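Local coordinates for protein gdp-l-fucose synthetase (Naegleria fowleri, PDB 6AQZ) that probably catalyses the last step of GDP-L-fucose synthesis, the NADPH-dependent epimerisation and reduction of GDP-4-keto-6-deoxy-D-mannose, and binds NADP, at residues K38-I43 with M246-M251; L128-F133 with P259-V264; P209-K214 with F225-S230. One frame throughout, in Å; residues are numbered along the deposited sequence.

Interactions 1 and 2 belong to the NADP-binding Rossmann core and interaction 3 to a helix and a small two-stranded parallel sheet away from that core. The centres of interactions 1 and 2 are about 16 Å apart, and the two meet where helix 240-253 runs on to strand 260-262: Met-246 CB lies 4.0 Å from Leu-262 CD2. Along the chain their segments alternate, 38-43, 128-133, 246-251, 259-264, so helix 240-253 and strand 260-262 are packed back onto earlier parts of the same core, and interaction 2 lies beside the nicotinamide. Interaction 3 falls between 128-133 and 246-251 in sequence, its centre about 28 Å from that of interaction 1 and about 24 Å from that of interaction 2, touching neither.

Interaction 1: K38-I43 with M246-M251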
loop_
_atom_site.group_PDB
_atom_site.type_symbol
_atom_site.label_atom_id
_atom_site.label_comp_id
_atom_site.label_asym_id
_atom_site.label_seq_id
_atom_site.Cartn_x
_atom_site.Cartn_y
_atom_site.Cartn_z
ATOM N N LYS A 38 16.458 22.170 -1.469
ATOM C CA LYS A 38 17.393 23.297 -1.517
ATOM C C LYS A 38 18.347 23.160 -2.696
ATOM O O LYS A 38 18.779 24.162 -3.267
ATOM C CB LYS A 38 18.182 23.404 -0.206
ATOM C CG LYS A 38 17.307 23.736 1.010
ATOM C CD LYS A 38 16.648 25.097 0.926
ATOM C CE LYS A 38 17.587 26.174 1.428
ATOM N NZ LYS A 38 16.900 27.483 1.498
ATOM N N ALA A 39 18.706 21.925 -3.057
ATOM C CA ALA A 39 19.546 21.725 -4.230
ATOM C C ALA A 39 18.822 22.164 -5.502
ATOM O O ALA A 39 19.393 22.884 -6.333
ATOM C CB ALA A 39 19.972 20.265 -4.308
ATOM N N VAL A 40 17.545 21.788 -5.645
ATOM C CA VAL A 40 16.770 22.253 -6.791
ATOM C C VAL A 40 16.721 23.778 -6.812
ATOM O O VAL A 40 16.907 24.406 -7.862
ATOM C CB VAL A 40 15.360 21.627 -6.780
ATOM C CG1 VAL A 40 14.486 22.256 -7.852
ATOM C CG2 VAL A 40 15.446 20.120 -6.978
ATOM N N GLU A 41 16.488 24.397 -5.650
ATOM C CA GLU A 41 16.435 25.857 -5.575
ATOM C C GLU A 41 17.763 26.487 -6.002
ATOM O O GLU A 41 17.786 27.543 -6.647
ATOM C CB GLU A 41 16.068 26.289 -4.156
ATOM C CG GLU A 41 15.992 27.800 -3.967
ATOM C CD GLU A 41 15.730 28.213 -2.529
ATOM O OE1 GLU A 41 16.108 27.470 -1.590
ATOM O OE2 GLU A 41 15.120 29.281 -2.343
ATOM N N HIS A 42 18.879 25.855 -5.642
ATOM C CA HIS A 42 20.191 26.348 -6.038
ATOM C C HIS A 42 20.390 26.251 -7.555
ATOM O O HIS A 42 20.855 27.201 -8.188
ATOM C CB HIS A 42 21.267 25.583 -5.273
ATOM C CG HIS A 42 22.663 25.899 -5.711
ATOM N ND1 HIS A 42 23.443 25.002 -6.410
ATOM C CD2 HIS A 42 23.416 27.014 -5.556
ATOM C CE1 HIS A 42 24.617 25.554 -6.669
ATOM N NE2 HIS A 42 24.626 26.773 -6.160
ATOM N N ILE A 43 20.054 25.106 -8.159
ATOM C CA ILE A 43 20.220 24.963 -9.602
ATOM C C ILE A 43 19.298 25.924 -10.347
ATOM O O ILE A 43 19.721 26.609 -11.287
ATOM C CB ILE A 43 19.973 23.505 -10.024
ATOM C CG1 ILE A 43 21.045 22.602 -9.418
ATOM C CG2 ILE A 43 19.905 23.384 -11.564
ATOM C CD1 ILE A 43 22.445 23.068 -9.749
ATOM N N MET A 246 19.620 16.249 -12.531
ATOM C CA MET A 246 18.966 15.068 -13.074
ATOM C C MET A 246 17.459 15.158 -12.902
ATOM O O MET A 246 16.696 14.784 -13.807
ATOM C CB MET A 246 19.499 13.819 -12.380
ATOM C CG MET A 246 20.988 13.705 -12.484
ATOM S SD MET A 246 21.694 12.478 -11.380
ATOM C CE MET A 246 21.459 10.980 -12.324
ATOM N N LEU A 247 17.012 15.658 -11.751
ATOM C CA LEU A 247 15.577 15.828 -11.549
ATOM C C LEU A 247 15.022 16.862 -12.517
ATOM O O LEU A 247 13.931 16.682 -13.073
ATOM C CB LEU A 247 15.279 16.219 -10.096
ATOM C CG LEU A 247 13.870 16.619 -9.640
ATOM C CD1 LEU A 247 12.834 15.474 -9.851
ATOM C CD2 LEU A 247 13.906 16.976 -8.181
ATOM N N LEU A 248 15.750 17.971 -12.714
ATOM C CA LEU A 248 15.265 19.001 -13.628
ATOM C C LEU A 248 15.246 18.507 -15.076
ATOM O O LEU A 248 14.294 18.782 -15.813
ATOM C CB LEU A 248 16.091 20.271 -13.474
ATOM C CG LEU A 248 15.753 20.937 -12.134
ATOM C CD1 LEU A 248 16.711 22.087 -11.818
ATOM C CD2 LEU A 248 14.295 21.382 -12.055
ATOM N N TRP A 249 16.278 17.775 -15.495
ATOM C CA TRP A 249 16.216 17.125 -16.799
ATOM C C TRP A 249 14.970 16.243 -16.919
ATOM O O TRP A 249 14.284 16.255 -17.946
ATOM C CB TRP A 249 17.490 16.307 -17.032
ATOM C CG TRP A 249 17.447 15.518 -18.274
ATOM C CD1 TRP A 249 17.916 15.884 -19.502
ATOM C CD2 TRP A 249 16.881 14.208 -18.437
ATOM N NE1 TRP A 249 17.678 14.891 -20.421
ATOM C CE2 TRP A 249 17.049 13.846 -19.795
ATOM C CE3 TRP A 249 16.251 13.309 -17.568
ATOM C CZ2 TRP A 249 16.617 12.620 -20.304
ATOM C CZ3 TRP A 249 15.805 12.082 -18.079
ATOM C CH2 TRP A 249 15.989 11.758 -19.434
ATOM N N THR A 250 14.655 15.489 -15.868
ATOM C CA THR A 250 13.480 14.617 -15.878
ATOM C C THR A 250 12.198 15.414 -16.104
ATOM O O THR A 250 11.378 15.054 -16.945
ATOM C CB THR A 250 13.431 13.816 -14.565
ATOM O OG1 THR A 250 14.582 12.964 -14.475
ATOM C CG2 THR A 250 12.171 12.954 -14.453
ATOM N N MET A 251 12.029 16.524 -15.396
ATOM C CA MET A 251 10.859 17.376 -15.604
ATOM C C MET A 251 10.806 17.907 -17.030
ATOM O O MET A 251 9.726 18.144 -17.573
ATOM C CB MET A 251 10.882 18.543 -14.611
ATOM C CG MET A 251 9.784 19.579 -14.762
ATOM S SD MET A 251 9.981 20.945 -13.540
ATOM C CE MET A 251 11.417 21.781 -14.149
#
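Met-246 O, one residue ahead of Leu-247 and Leu-248, which meet Val-40 and Ile-43, is gripped twice by Thr-250. Thr-250 OG1 is 2.9 Å from Met-246 O and tilted 30° from the carbonyl plane, while Thr-250 N, at 3.0 Å from the same oxygen, reaches it from the opposite face. The contact itself is wholly apolar and sparse, with the helix axes 10.8 Å apart and crossing at -73°. With its CG2 methyl beside the backbone N, Val-40 meets Leu-247 about at a right angle: Val-40 CG2 touches Leu-247 CD2 at 3.7 Å. One turn on, Ile-43 and Leu-248 slide past each other in opposite directions. There the branch methyl makes the contact, Ile-43 CG2 lying 3.5 Å from Leu-248 CD1, because CG2 stands anti to the backbone N and CG1 leads off elsewhere. On the far side of its helix, Lys-38 NZ forms a salt bridge with Glu-41 OE1. Helix 35-46 starts in what is probably the glycine-rich turn of the Rossmann fold, and helix 240-253 packs across it. The junction rests on parallel strands of the central sheet: Val-40 on Phe-55 and Leu-248 on Trp-53 of strand 52-55, Leu-247 on Ile-125 of strand 123-127.

Interaction 2: L128-F133 with P259-V264; sequences LSTCVF and PIMLCV. With NAP (NADP nicotinamide-adenine-dinucleotide phosphate), chain G.
Thr-130 and Met-261 carry the middle of this contact, which bridges two parts of a Rossmann fold: the loop that leaves strand 123-127 beside the cofactor, and strand 260-262. Strand 184-194 lies between strands 123-127 and 260-262 and pairs with both, so the two segments meet by side chains alone. The closer packing is in two spots. Thr-130 CG2 sits 3.9 Å from Met-261 SD, the two side chains crossing at about a right angle, and at the Leu-128 end Leu-128 CD1 comes to 4.1 Å from Pro-259 CB. The CB of Met-261 does not point straight at the loop, but the bends at chi2 (-146°) and chi3 bring its sulfur and methyl round to it.

The Phe-133 side is looser. Met-261 CE stays 4.3 Å from Phe-133 CZ, and the sulfur makes an oblique Met-aromatic contact, 5.2 Å from the centroid of the Phe-133 ring and 52° off its normal. Ile-189 of strand 184-194 packs against both of these side chains. Solvent is reached through Thr-130, which is partly exposed, and Cys-131, which is exposed and does not meet the strand. The backbone of Met-261 is tied to Glu-143 through its N. On the other side of the loop is NADP, which Tyr-158 and Lys-162, a pair spaced as in the YxxxK motif of this superfamily, also bind. Ser-129 CB lies 3.6 Å from C5N of the nicotinamide, and Leu-128 O comes to 3.1 Å of its C6N.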
loop_
_atom_site.group_PDB
_atom_site.type_symbol
_atom_site.label_atom_id
_atom_site.label_comp_id
_atom_site.label_asym_id
_atom_site.label_seq_id
_atom_site.Cartn_x
_atom_site.Cartn_y
_atom_site.Cartn_z
ATOM N N LEU A 128 10.812 8.556 -4.944
ATOM C CA LEU A 128 10.920 7.281 -4.248
ATOM C C LEU A 128 12.317 7.170 -3.634
ATOM O O LEU A 128 12.992 8.176 -3.409
ATOM C CB LEU A 128 10.638 6.099 -5.187
ATOM C CG LEU A 128 9.420 6.192 -6.100
ATOM C CD1 LEU A 128 9.202 4.893 -6.890
ATOM C CD2 LEU A 128 8.189 6.606 -5.369
ATOM N N SER A 129 12.767 5.947 -3.373
ATOM C CA SER A 129 14.061 5.728 -2.742
ATOM C C SER A 129 14.503 4.296 -3.018
ATOM O O SER A 129 13.662 3.396 -3.167
ATOM C CB SER A 129 13.982 5.998 -1.234
ATOM O OG SER A 129 14.239 4.835 -0.484
ATOM N N THR A 130 15.826 4.090 -3.129
ATOM C CA THR A 130 16.300 2.743 -3.430
ATOM C C THR A 130 16.145 1.775 -2.260
ATOM O O THR A 130 16.371 0.577 -2.447
ATOM C CB THR A 130 17.763 2.718 -3.890
ATOM O OG1 THR A 130 18.627 3.104 -2.819
ATOM C CG2 THR A 130 17.978 3.620 -5.079
ATOM N N CYS A 131 15.783 2.241 -1.069
ATOM C CA CYS A 131 15.661 1.336 0.062
ATOM C C CYS A 131 14.255 0.742 0.191
ATOM O O CYS A 131 13.993 -0.004 1.140
ATOM C CB CYS A 131 16.098 2.038 1.363
ATOM S SG CYS A 131 15.105 3.454 1.945
ATOM N N VAL A 132 13.369 0.999 -0.776
ATOM C CA VAL A 132 12.028 0.426 -0.778
ATOM C C VAL A 132 11.880 -0.760 -1.744
ATOM O O VAL A 132 10.783 -1.325 -1.864
ATOM C CB VAL A 132 10.995 1.516 -1.117
ATOM C CG1 VAL A 132 11.303 2.796 -0.304
ATOM C CG2 VAL A 132 10.952 1.790 -2.627
ATOM N N PHE A 133 12.954 -1.181 -2.393
ATOM C CA PHE A 133 12.887 -2.274 -3.329
ATOM C C PHE A 133 12.774 -3.596 -2.575
ATOM O O PHE A 133 13.061 -3.652 -1.378
ATOM C CB PHE A 133 14.123 -2.261 -4.227
ATOM C CG PHE A 133 13.994 -1.343 -5.397
ATOM C CD1 PHE A 133 14.262 0.007 -5.274
ATOM C CD2 PHE A 133 13.564 -1.827 -6.626
ATOM C CE1 PHE A 133 14.123 0.858 -6.356
ATOM C CE2 PHE A 133 13.426 -0.972 -7.709
ATOM C CZ PHE A 133 13.701 0.368 -7.575
ATOM N N PRO A 259 9.291 4.857 -12.910
ATOM C CA PRO A 259 10.312 5.624 -12.176
ATOM C C PRO A 259 11.653 5.481 -12.864
ATOM O O PRO A 259 11.925 4.481 -13.520
ATOM C CB PRO A 259 10.325 4.982 -10.785
ATOM C CG PRO A 259 9.681 3.629 -10.958
ATOM C CD PRO A 259 8.720 3.755 -12.109
ATOM N N ILE A 260 12.479 6.516 -12.757
ATOM C CA ILE A 260 13.835 6.487 -13.297
ATOM C C ILE A 260 14.793 6.676 -12.135
ATOM O O ILE A 260 14.635 7.606 -11.339
ATOM C CB ILE A 260 14.053 7.552 -14.389
ATOM C CG1 ILE A 260 15.484 7.501 -14.904
ATOM C CG2 ILE A 260 13.735 8.967 -13.902
ATOM C CD1 ILE A 260 15.729 8.443 -16.103
ATOM N N MET A 261 15.768 5.783 -12.020
ATOM C CA MET A 261 16.727 5.916 -10.942
ATOM C C MET A 261 17.726 7.040 -11.162
ATOM O O MET A 261 18.201 7.277 -12.273
ATOM C CB MET A 261 17.435 4.610 -10.711
ATOM C CG MET A 261 16.444 3.837 -9.946
ATOM S SD MET A 261 17.218 2.788 -8.797
ATOM C CE MET A 261 17.222 1.353 -9.889
ATOM N N LEU A 262 18.021 7.742 -10.075
ATOM C CA LEU A 262 19.056 8.771 -10.053
ATOM C C LEU A 262 20.173 8.248 -9.162
ATOM O O LEU A 262 20.056 8.268 -7.934
ATOM C CB LEU A 262 18.491 10.080 -9.527
ATOM C CG LEU A 262 17.195 10.640 -10.132
ATOM C CD1 LEU A 262 16.905 12.056 -9.580
ATOM C CD2 LEU A 262 17.234 10.636 -11.645
ATOM N N CYS A 263 21.255 7.778 -9.774
ATOM C CA CYS A 263 22.384 7.274 -9.007
ATOM C C CYS A 263 23.627 7.341 -9.879
ATOM O O CYS A 263 23.599 7.817 -11.016
ATOM C CB CYS A 263 22.156 5.852 -8.504
ATOM S SG CYS A 263 22.103 4.633 -9.805
ATOM N N VAL A 264 24.740 6.904 -9.311
ATOM C CA VAL A 264 26.001 6.898 -10.002
ATOM C C VAL A 264 26.250 5.489 -10.516
ATOM O O VAL A 264 25.586 4.535 -10.121
ATOM C CB VAL A 264 27.148 7.375 -9.090
ATOM C CG1 VAL A 264 26.850 8.759 -8.547
ATOM C CG2 VAL A 264 27.331 6.395 -7.955
HETATM P PA NAP G . 14.571 16.268 4.170
HETATM O O1A NAP G . 14.299 15.572 5.469
HETATM O O2A NAP G . 15.901 16.914 3.886
HETATM O O5B NAP G . 13.420 17.412 3.858
HETATM C C5B NAP G . 12.210 16.750 3.736
HETATM C C4B NAP G . 11.156 17.830 3.367
HETATM O O4B NAP G . 9.810 17.358 3.631
HETATM C C3B NAP G . 11.392 19.178 4.160
HETATM O O3B NAP G . 11.103 20.274 3.334
HETATM C C2B NAP G . 10.259 19.127 5.196
HETATM O O2B NAP G . 9.755 20.321 5.514
HETATM C C1B NAP G . 9.157 18.443 4.278
HETATM N N9A NAP G . 8.040 17.932 5.063
HETATM C C8A NAP G . 8.043 16.855 5.926
HETATM N N7A NAP G . 6.839 16.630 6.500
HETATM C C5A NAP G . 6.027 17.627 5.986
HETATM C C6A NAP G . 4.685 17.923 6.203
HETATM N N6A NAP G . 3.923 17.136 7.067
HETATM N N1A NAP G . 4.080 18.952 5.560
HETATM C C2A NAP G . 4.899 19.655 4.723
HETATM N N3A NAP G . 6.206 19.499 4.422
HETATM C C4A NAP G . 6.753 18.448 5.078
HETATM O O3 NAP G . 14.284 15.000 3.124
HETATM P PN NAP G . 15.182 15.038 1.810
HETATM O O1N NAP G . 15.087 16.304 1.049
HETATM O O2N NAP G . 16.472 14.260 1.947
HETATM O O5D NAP G . 14.339 13.943 0.737
HETATM C C5D NAP G . 13.216 14.497 0.178
HETATM C C4D NAP G . 12.716 13.428 -0.767
HETATM O O4D NAP G . 13.863 12.732 -1.284
HETATM C C3D NAP G . 11.889 12.357 0.093
HETATM O O3D NAP G . 10.762 11.970 -0.615
HETATM C C2D NAP G . 12.896 11.198 0.264
HETATM O O2D NAP G . 12.324 9.948 0.263
HETATM C C1D NAP G . 13.715 11.336 -1.053
HETATM N N1N NAP G . 15.028 10.641 -0.919
HETATM C C2N NAP G . 16.072 11.158 -0.148
HETATM C C3N NAP G . 17.257 10.465 -0.024
HETATM C C7N NAP G . 18.361 11.028 0.818
HETATM O O7N NAP G . 19.416 10.411 1.044
HETATM N N7N NAP G . 18.205 12.298 1.386
HETATM C C4N NAP G . 17.486 9.157 -0.680
HETATM C C5N NAP G . 16.311 8.676 -1.469
HETATM C C6N NAP G . 15.187 9.389 -1.567
HETATM P P2B NAP G . 10.545 21.205 6.942
HETATM O O1X NAP G . 11.883 21.499 6.336
HETATM O O2X NAP G . 9.576 22.380 7.081
HETATM O O3X NAP G . 10.480 20.126 7.982
#

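Interaction 3: P209-K214 with F225-S230; sequences PGLMHK and FVVFGS
This is a helix-on-strand contact outside the cofactor core: helix 207-221 packs on strand 225-228, the strand that follows it, with Leu-211 and Lys-214 meeting Phe-225, Val-226 and Val-227. The short axes run nearly antiparallel, at 156°, and approach to 8.8 Å. Lys-214 makes the polar part of the contact. Its chain, bent at chi2, chi3 and chi4, reaches across to the strand: Lys-214 NZ donates to Val-226 O at 3.0 Å, from a position tilted out of the carbonyl plane. The same nitrogen stands over the Phe-228 ring, 4.9 Å from its centroid and 27° off the normal, an off-centre cation-pi contact. One charge is thus held by a backbone oxygen and an aromatic face, which probably steadies an otherwise flexible side chain.

Nearer the helix, the Phe-225 ring and the Leu-211 side chain make up the rest. Lys-214 CB lies at the edge of the Phe-225 ring, 4.0 Å from Phe-225 CE1. Phe-225 CG is anti to the backbone N (chi1 -177°), which carries the ring toward the helix, where Leu-211 O approaches it obliquely, 3.4 Å from Phe-225 CE1. Leu-211 crosses the side chains of Phe-225 and Val-227 at about right angles; its CD2 branch is 4.2 Å from Phe-225 CE1 and 4.1 Å from Val-227 CG1. Helix 272-283 closes the apolar side, with Ile-279 on Leu-211 and Ala-276 on Val-227. Strand 225-228 pairs in parallel with 289-292, and helices covering a small parallel sheet are consistent with the smaller alpha/beta lobe of extended short-chain dehydrogenases.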
loop_
_atom_site.group_PDB
_atom_site.type_symbol
_atom_site.label_atom_id
_atom_site.label_comp_id
_atom_site.label_asym_id
_atom_site.label_seq_id
_atom_site.Cartn_x
_atom_site.Cartn_y
_atom_site.Cartn_z
ATOM N N PRO A 209 26.326 12.681 6.089
ATOM C CA PRO A 209 26.255 13.917 6.881
ATOM C C PRO A 209 26.611 13.699 8.342
ATOM O O PRO A 209 27.183 14.599 8.966
ATOM C CB PRO A 209 24.799 14.370 6.705
ATOM C CG PRO A 209 24.061 13.172 6.253
ATOM C CD PRO A 209 25.027 12.361 5.471
ATOM N N GLY A 210 26.290 12.527 8.905
ATOM C CA GLY A 210 26.701 12.234 10.267
ATOM C C GLY A 210 28.207 12.139 10.397
ATOM O O GLY A 210 28.795 12.645 11.362
ATOM N N LEU A 211 28.864 11.542 9.403
ATOM C CA LEU A 211 30.317 11.487 9.452
ATOM C C LEU A 211 30.911 12.892 9.407
ATOM O O LEU A 211 31.912 13.167 10.074
ATOM C CB LEU A 211 30.849 10.644 8.305
ATOM C CG LEU A 211 30.660 9.148 8.544
ATOM C CD1 LEU A 211 31.206 8.363 7.369
ATOM C CD2 LEU A 211 31.291 8.700 9.848
ATOM N N MET A 212 30.286 13.802 8.651
ATOM C CA MET A 212 30.766 15.181 8.605
ATOM C C MET A 212 30.650 15.859 9.959
ATOM O O MET A 212 31.589 16.518 10.412
ATOM C CB MET A 212 30.010 15.990 7.557
ATOM C CG MET A 212 30.466 15.710 6.154
ATOM S SD MET A 212 29.618 16.724 4.942
ATOM C CE MET A 212 30.348 16.051 3.454
ATOM N N HIS A 213 29.511 15.690 10.628
ATOM C CA HIS A 213 29.330 16.315 11.932
ATOM C C HIS A 213 30.265 15.686 12.954
ATOM O O HIS A 213 30.801 16.382 13.828
ATOM C CB HIS A 213 27.876 16.174 12.381
ATOM C CG HIS A 213 27.501 17.089 13.503
ATOM N ND1 HIS A 213 26.278 17.031 14.135
ATOM C CD2 HIS A 213 28.193 18.076 14.114
ATOM C CE1 HIS A 213 26.230 17.953 15.079
ATOM N NE2 HIS A 213 27.379 18.600 15.087
ATOM N N LYS A 214 30.467 14.371 12.849
ATOM C CA LYS A 214 31.392 13.670 13.727
ATOM C C LYS A 214 32.815 14.182 13.550
ATOM O O LYS A 214 33.529 14.415 14.536
ATOM C CB LYS A 214 31.329 12.167 13.439
ATOM C CG LYS A 214 30.801 11.323 14.572
ATOM C CD LYS A 214 29.733 10.374 14.100
ATOM C CE LYS A 214 30.183 8.928 14.262
ATOM N NZ LYS A 214 30.994 8.784 15.510
ATOM N N PHE A 225 38.418 10.806 15.247
ATOM C CA PHE A 225 37.328 10.663 14.287
ATOM C C PHE A 225 36.965 9.182 14.216
ATOM O O PHE A 225 37.766 8.366 13.744
ATOM C CB PHE A 225 37.783 11.198 12.931
ATOM C CG PHE A 225 36.720 11.182 11.855
ATOM C CD1 PHE A 225 35.378 11.132 12.172
ATOM C CD2 PHE A 225 37.086 11.186 10.512
ATOM C CE1 PHE A 225 34.427 11.106 11.173
ATOM C CE2 PHE A 225 36.142 11.157 9.515
ATOM C CZ PHE A 225 34.811 11.117 9.846
ATOM N N VAL A 226 35.783 8.821 14.714
ATOM C CA VAL A 226 35.383 7.419 14.857
ATOM C C VAL A 226 34.318 7.084 13.825
ATOM O O VAL A 226 33.264 7.731 13.783
ATOM C CB VAL A 226 34.869 7.113 16.271
ATOM C CG1 VAL A 226 34.512 5.636 16.384
ATOM C CG2 VAL A 226 35.908 7.546 17.342
ATOM N N VAL A 227 34.574 6.052 13.024
ATOM C CA VAL A 227 33.637 5.555 12.015
ATOM C C VAL A 227 33.122 4.195 12.467
ATOM O O VAL A 227 33.916 3.301 12.782
ATOM C CB VAL A 227 34.316 5.434 10.638
ATOM C CG1 VAL A 227 33.309 5.094 9.551
ATOM C CG2 VAL A 227 35.107 6.702 10.304
ATOM N N PHE A 228 31.803 4.013 12.450
ATOM C CA PHE A 228 31.261 2.716 12.836
ATOM C C PHE A 228 31.546 1.701 11.738
ATOM O O PHE A 228 31.641 2.047 10.557
ATOM C CB PHE A 228 29.756 2.795 13.094
ATOM C CG PHE A 228 29.389 3.578 14.321
ATOM C CD1 PHE A 228 30.306 3.760 15.343
ATOM C CD2 PHE A 228 28.128 4.134 14.452
ATOM C CE1 PHE A 228 29.972 4.483 16.468
ATOM C CE2 PHE A 228 27.790 4.857 15.578
ATOM C CZ PHE A 228 28.712 5.031 16.586
ATOM N N GLY A 229 31.688 0.439 12.133
ATOM C CA GLY A 229 31.979 -0.603 11.176
ATOM C C GLY A 229 33.429 -0.608 10.720
ATOM O O GLY A 229 34.262 0.215 11.119
ATOM N N SER A 230 33.746 -1.627 9.910
ATOM C CA SER A 230 35.083 -1.781 9.339
ATOM C C SER A 230 35.416 -0.704 8.307
ATOM O O SER A 230 36.594 -0.395 8.094
ATOM C CB SER A 230 35.212 -3.158 8.690
ATOM O OG SER A 230 34.262 -3.309 7.636
#